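Local coordinates for protein 4-methyl-5(B-hydroxyethyl)-thiazole monophosphate biosynthesis enzyme (Vibrio cholerae O1 biovar El Tor, PDB 3OT1) that is of unconfirmed function but belongs to the DJ-1/PfpI family and is named for a probable role in making the thiazole phosphate of thiamine, at residues G126-T130 against E142-R148; P15-S20 against Q85-D89. All coordinates share one frame; numbering follows the deposited sequence. Where two conformers were deposited one is given.

Contact 1: G126-T130 against E142-R148; sequences GARMT and ERLSRQR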
loop_
_atom_site.group_PDB
_atom_site.type_symbol
_atom_site.label_atom_id
_atom_site.label_comp_id
_atom_site.label_asym_id
_atom_site.label_seq_id
_atom_site.Cartn_x
_atom_site.Cartn_y
_atom_site.Cartn_z
ATOM N N GLY A 126 -8.455 -21.000 19.995
ATOM C CA GLY A 126 -7.255 -21.412 20.693
ATOM C C GLY A 126 -5.946 -20.862 20.152
ATOM O O GLY A 126 -4.924 -21.019 20.796
ATOM N N ALA A 127 -5.963 -20.176 19.013
ATOM C CA ALA A 127 -4.726 -19.645 18.429
ATOM C C ALA A 127 -4.339 -18.317 19.045
ATOM O O ALA A 127 -5.208 -17.499 19.359
ATOM C CB ALA A 127 -4.874 -19.457 16.928
ATOM N N ARG A 128 -3.043 -18.095 19.195
ATOM C CA ARG A 128 -2.524 -16.759 19.462
ATOM C C ARG A 128 -2.676 -15.928 18.197
ATOM O O ARG A 128 -2.385 -16.413 17.092
ATOM C CB ARG A 128 -1.052 -16.808 19.865
ATOM C CG ARG A 128 -0.791 -17.518 21.163
ATOM C CD ARG A 128 0.543 -17.179 21.768
ATOM N NE ARG A 128 0.728 -15.731 21.933
ATOM C CZ ARG A 128 0.204 -14.975 22.907
ATOM N NH1 ARG A 128 0.480 -13.670 22.935
ATOM N NH2 ARG A 128 -0.574 -15.497 23.859
HETATM N N MSE A 129 -3.128 -14.683 18.357
HETATM C CA MSE A 129 -3.285 -13.781 17.233
HETATM C C MSE A 129 -3.255 -12.352 17.678
HETATM O O MSE A 129 -3.565 -12.025 18.820
HETATM C CB MSE A 129 -4.574 -14.063 16.463
HETATM C CG MSE A 129 -5.843 -13.873 17.280
HETATM SE SE MSE A 129 -7.449 -14.350 16.315
HETATM C CE MSE A 129 -7.261 -16.254 16.301
ATOM N N THR A 130 -2.905 -11.502 16.713
ATOM C CA THR A 130 -3.044 -10.066 16.862
ATOM C C THR A 130 -4.098 -9.571 15.875
ATOM O O THR A 130 -4.681 -10.340 15.099
ATOM C CB THR A 130 -1.702 -9.322 16.686
ATOM O OG1 THR A 130 -1.816 -8.003 17.206
ATOM C CG2 THR A 130 -1.228 -9.240 15.258
ATOM N N GLU A 142 -5.850 -13.935 27.012
ATOM C CA GLU A 142 -4.728 -14.858 27.157
ATOM C C GLU A 142 -4.163 -15.283 25.798
ATOM O O GLU A 142 -3.050 -15.782 25.741
ATOM C CB GLU A 142 -5.138 -16.077 28.012
ATOM C CG GLU A 142 -3.989 -17.038 28.367
ATOM C CD GLU A 142 -3.732 -18.096 27.296
ATOM O OE1 GLU A 142 -2.610 -18.646 27.256
ATOM O OE2 GLU A 142 -4.647 -18.367 26.487
ATOM N N ARG A 143 -4.918 -15.068 24.716
ATOM C CA ARG A 143 -4.462 -15.412 23.354
ATOM C C ARG A 143 -3.997 -14.196 22.558
ATOM O O ARG A 143 -3.439 -14.351 21.475
ATOM C CB ARG A 143 -5.592 -16.086 22.579
ATOM C CG ARG A 143 -6.110 -17.412 23.168
ATOM C CD ARG A 143 -5.193 -18.581 22.852
ATOM N NE ARG A 143 -4.035 -18.682 23.741
ATOM C CZ ARG A 143 -2.945 -19.425 23.518
ATOM N NH1 ARG A 143 -1.965 -19.449 24.426
ATOM N NH2 ARG A 143 -2.815 -20.154 22.411
ATOM N N LEU A 144 -4.254 -12.993 23.061
ATOM C CA LEU A 144 -3.900 -11.771 22.325
ATOM C C LEU A 144 -2.392 -11.565 22.280
ATOM O O LEU A 144 -1.730 -11.543 23.312
ATOM C CB LEU A 144 -4.555 -10.546 22.969
ATOM C CG LEU A 144 -4.220 -9.200 22.295
ATOM C CD1 LEU A 144 -4.758 -9.073 20.860
ATOM C CD2 LEU A 144 -4.772 -8.093 23.207
ATOM N N SER A 145 -1.869 -11.386 21.069
ATOM C CA SER A 145 -0.531 -10.906 20.846
ATOM C C SER A 145 -0.570 -9.416 20.494
ATOM O O SER A 145 -1.457 -8.978 19.735
ATOM C CB SER A 145 0.075 -11.659 19.682
ATOM O OG SER A 145 1.323 -11.107 19.346
ATOM N N ARG A 146 0.402 -8.659 20.996
ATOM C CA ARG A 146 0.612 -7.271 20.595
ATOM C C ARG A 146 1.799 -7.124 19.660
ATOM O O ARG A 146 2.261 -6.014 19.411
ATOM C CB ARG A 146 0.786 -6.366 21.820
ATOM C CG ARG A 146 -0.479 -6.278 22.653
ATOM C CD ARG A 146 -0.284 -5.530 23.965
ATOM N NE ARG A 146 -1.559 -5.380 24.663
ATOM C CZ ARG A 146 -2.155 -6.337 25.367
ATOM N NH1 ARG A 146 -3.316 -6.092 25.956
ATOM N NH2 ARG A 146 -1.598 -7.534 25.497
ATOM N N GLN A 147 2.288 -8.237 19.131
ATOM C CA GLN A 147 3.301 -8.159 18.087
ATOM C C GLN A 147 2.715 -7.505 16.849
ATOM O O GLN A 147 1.540 -7.696 16.527
ATOM C CB GLN A 147 3.766 -9.541 17.677
ATOM C CG GLN A 147 4.462 -10.342 18.738
ATOM C CD GLN A 147 4.364 -11.794 18.404
ATOM O OE1 GLN A 147 3.345 -12.440 18.650
ATOM N NE2 GLN A 147 5.390 -12.302 17.777
ATOM N N ARG A 148 3.547 -6.752 16.147
ATOM C CA ARG A 148 3.145 -6.189 14.862
ATOM C C ARG A 148 2.783 -7.292 13.873
ATOM O O ARG A 148 1.825 -7.119 13.107
ATOM C CB ARG A 148 4.253 -5.295 14.292
ATOM C CG ARG A 148 4.498 -4.035 15.114
ATOM C CD ARG A 148 5.676 -3.243 14.624
ATOM N NE ARG A 148 5.434 -2.636 13.332
ATOM C CZ ARG A 148 4.752 -1.510 13.131
ATOM N NH1 ARG A 148 4.239 -0.828 14.145
ATOM N NH2 ARG A 148 4.622 -1.066 11.899
HETATM O O HOH W 1 2.994 -12.665 21.293
HETATM O O HOH W 2 2.827 -14.918 20.001
#
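Residues 126-130 and 142-148 run side by side in roughly the same sense, their end-to-end directions 34° apart, and a single beta bridge pairs selenomethionine Met129 with Leu144. Both belong to the long loop between helix 113-119 and strand 149-152 in the alpha/beta fold of this DJ-1/PfpI family member, and the bridge shows how a loop without regular structure can be fastened to itself. Met129 spans Leu144 with both its polar backbone atoms: its N donates to Arg143 O (3.2 Å), and its O accepts from Ser145 N (2.9 Å).

On the Gly126 side, two arginines cross at about a right angle, with guanidinium planes 88° apart. Arg128 lays its CG over one face of the Arg143 guanidinium, while Arg143 NH2 reaches Gly126 O at 2.8 Å. Bends at chi2 and chi3 fold the Arg143 chain back over Gly126, and Glu142 takes its NE and NH1 side-on, one to each carboxylate oxygen, in a salt bridge that probably offsets the nearby like charge of Arg128. Arg128 itself gives Leu144 O only a weak bond from NH1. In one of the two conformers of Gln147, two waters, one on Arg128 NE and one on its NH1, join this guanidinium to Gln147 OE1, and Ser145 OG donates to the same oxygen, though that bond is unusually short.

Ser145 OG in turn accepts from Gln147 N, making an ST turn. Ala127, Arg128 and Arg143 also pack on Tyr152 of strand 149-152. At the Thr130 end, OG1 lies anti to the backbone N (chi1 -164°) and donates to Ser145 O at 2.7 Å from above the carbonyl plane, while the methyl CG2 rests 3.4 Å from Gln147 O.

Contact 2: P15-S20 against Q85-D89; sequences PVAHGS and QAFAD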
loop_
_atom_site.group_PDB
_atom_site.type_symbol
_atom_site.label_atom_id
_atom_site.label_comp_id
_atom_site.label_asym_id
_atom_site.label_seq_id
_atom_site.Cartn_x
_atom_site.Cartn_y
_atom_site.Cartn_z
ATOM N N PRO A 15 -8.900 -12.731 -1.110
ATOM C CA PRO A 15 -10.274 -12.259 -1.241
ATOM C C PRO A 15 -10.355 -10.754 -1.008
ATOM O O PRO A 15 -9.603 -10.202 -0.211
ATOM C CB PRO A 15 -10.993 -12.992 -0.118
ATOM C CG PRO A 15 -10.127 -14.186 0.127
ATOM C CD PRO A 15 -8.755 -13.658 0.013
ATOM N N VAL A 16 -11.276 -10.120 -1.727
ATOM C CA VAL A 16 -11.569 -8.706 -1.557
ATOM C C VAL A 16 -13.070 -8.511 -1.520
ATOM O O VAL A 16 -13.826 -9.269 -2.133
ATOM C CB VAL A 16 -10.946 -7.867 -2.700
ATOM C CG1 VAL A 16 -9.436 -7.934 -2.612
ATOM C CG2 VAL A 16 -11.445 -8.280 -4.079
ATOM N N ALA A 17 -13.500 -7.487 -0.806
ATOM C CA ALA A 17 -14.922 -7.163 -0.685
ATOM C C ALA A 17 -15.099 -5.664 -0.700
ATOM O O ALA A 17 -14.169 -4.891 -0.510
ATOM C CB ALA A 17 -15.493 -7.722 0.646
ATOM N N HIS A 18 -16.337 -5.239 -0.918
ATOM C CA HIS A 18 -16.715 -3.854 -0.683
ATOM C C HIS A 18 -16.288 -3.490 0.725
ATOM O O HIS A 18 -16.658 -4.155 1.681
ATOM C CB HIS A 18 -18.210 -3.723 -0.868
ATOM C CG HIS A 18 -18.727 -2.330 -0.748
ATOM N ND1 HIS A 18 -20.060 -2.067 -0.527
ATOM C CD2 HIS A 18 -18.103 -1.133 -0.798
ATOM C CE1 HIS A 18 -20.237 -0.760 -0.459
ATOM N NE2 HIS A 18 -19.064 -0.168 -0.605
ATOM N N GLY A 19 -15.477 -2.458 0.856
ATOM C CA GLY A 19 -15.006 -2.040 2.145
ATOM C C GLY A 19 -13.682 -2.605 2.582
ATOM O O GLY A 19 -13.207 -2.258 3.670
ATOM N N SER A 20 -13.073 -3.475 1.785
ATOM C CA SER A 20 -11.733 -3.925 2.093
ATOM C C SER A 20 -10.758 -2.754 2.101
ATOM O O SER A 20 -10.904 -1.795 1.337
ATOM C CB SER A 20 -11.244 -4.979 1.099
ATOM O OG SER A 20 -11.962 -6.202 1.221
ATOM N N GLN A 85 -16.330 -7.288 7.772
ATOM C CA GLN A 85 -17.732 -7.658 8.036
ATOM C C GLN A 85 -18.299 -8.432 6.846
ATOM O O GLN A 85 -19.033 -9.399 7.002
ATOM C CB GLN A 85 -18.597 -6.423 8.324
ATOM C CG GLN A 85 -18.280 -5.684 9.621
ATOM C CD GLN A 85 -18.725 -6.410 10.878
ATOM O OE1 GLN A 85 -18.964 -7.608 10.860
ATOM N NE2 GLN A 85 -18.817 -5.682 11.984
ATOM N N ALA A 86 -17.968 -7.995 5.634
ATOM C CA ALA A 86 -18.400 -8.705 4.434
ATOM C C ALA A 86 -17.845 -10.128 4.410
ATOM O O ALA A 86 -18.548 -11.073 4.036
ATOM C CB ALA A 86 -17.997 -7.961 3.169
ATOM N N PHE A 87 -16.594 -10.305 4.824
ATOM C CA PHE A 87 -16.008 -11.627 4.938
ATOM C C PHE A 87 -16.775 -12.481 5.953
ATOM O O PHE A 87 -17.060 -13.659 5.709
ATOM C CB PHE A 87 -14.538 -11.535 5.360
ATOM C CG PHE A 87 -13.558 -11.022 4.300
ATOM C CD1 PHE A 87 -13.895 -10.808 2.978
ATOM C CD2 PHE A 87 -12.247 -10.776 4.683
ATOM C CE1 PHE A 87 -12.939 -10.358 2.073
ATOM C CE2 PHE A 87 -11.310 -10.333 3.781
ATOM C CZ PHE A 87 -11.656 -10.117 2.478
ATOM N N ALA A 88 -17.079 -11.887 7.093
ATOM C CA ALA A 88 -17.793 -12.608 8.167
ATOM C C ALA A 88 -19.182 -13.057 7.742
ATOM O O ALA A 88 -19.681 -14.084 8.232
ATOM C CB ALA A 88 -17.866 -11.763 9.443
ATOM N N ASP A 89 -19.785 -12.291 6.832
ATOM C CA ASP A 89 -21.125 -12.539 6.317
ATOM C C ASP A 89 -21.142 -13.425 5.073
ATOM O O ASP A 89 -22.209 -13.704 4.532
ATOM C CB ASP A 89 -21.804 -11.198 5.973
ATOM C CG ASP A 89 -22.075 -10.308 7.199
ATOM O OD1 ASP A 89 -22.146 -10.793 8.347
ATOM O OD2 ASP A 89 -22.256 -9.087 7.001
#
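Phe87 sends its ring from helix 81-88, which follows strand 74-77, against the C-terminal end of the neighbouring parallel strand 11-16 in the alpha/beta fold of the DJ-1/PfpI family; no hydrogen bond joins the segments. The far edge of the ring does the touching: CZ lies 3.4 Å from Pro15 O, which is near the ring plane and has no polar partner in the model, and 3.9 Å from Pro15 CB. Ala17 CB approaches CE1 obliquely and also meets Ala86 CB, methyl to methyl, at 3.6 Å. With chi1 at -72°, Phe87 CG stands opposite its carbonyl carbon, which carries the ring along the helix flank toward the strand.

Behind this first shell, a type II beta turn from Ala17 to Ser20 sets the course of the chain. Ser20 N closes it on Ala17 O (2.9 Å), and Ser20 OG accepts from Ala17 N at the same length, a second tie on the residue with the packing methyl. Gly19 has the positive phi, 94°, that suits the third position of such a turn.

Around the ring gather Val44, Pro78, Leu77 of strand 74-77, and Thr113 and Val117 of helix 113-119, while helix 22-34 brings Thr25 against Val16 and Ser20.

Followed from the N terminus, the chain first leaves strand 11-16 through the turn of contact 2, then makes helix 22-34 and several strands before helix 81-88 returns to that turn, closing a loop of 64 intervening residues. Contact 1 opens only later, after helix 113-119, and closes a much shorter loop of 11 residues with neither helix nor strand. The two are therefore in series, neither nested nor crossed, with centres about 22 Å apart. Contact 2 ties a helix to an inner strand of the parallel part of the sheet; contact 1 fastens the loop leading into strand 149-152, the antiparallel strand at the sheet's edge. Helix 113-119, which packs on Phe87, comes between them in sequence.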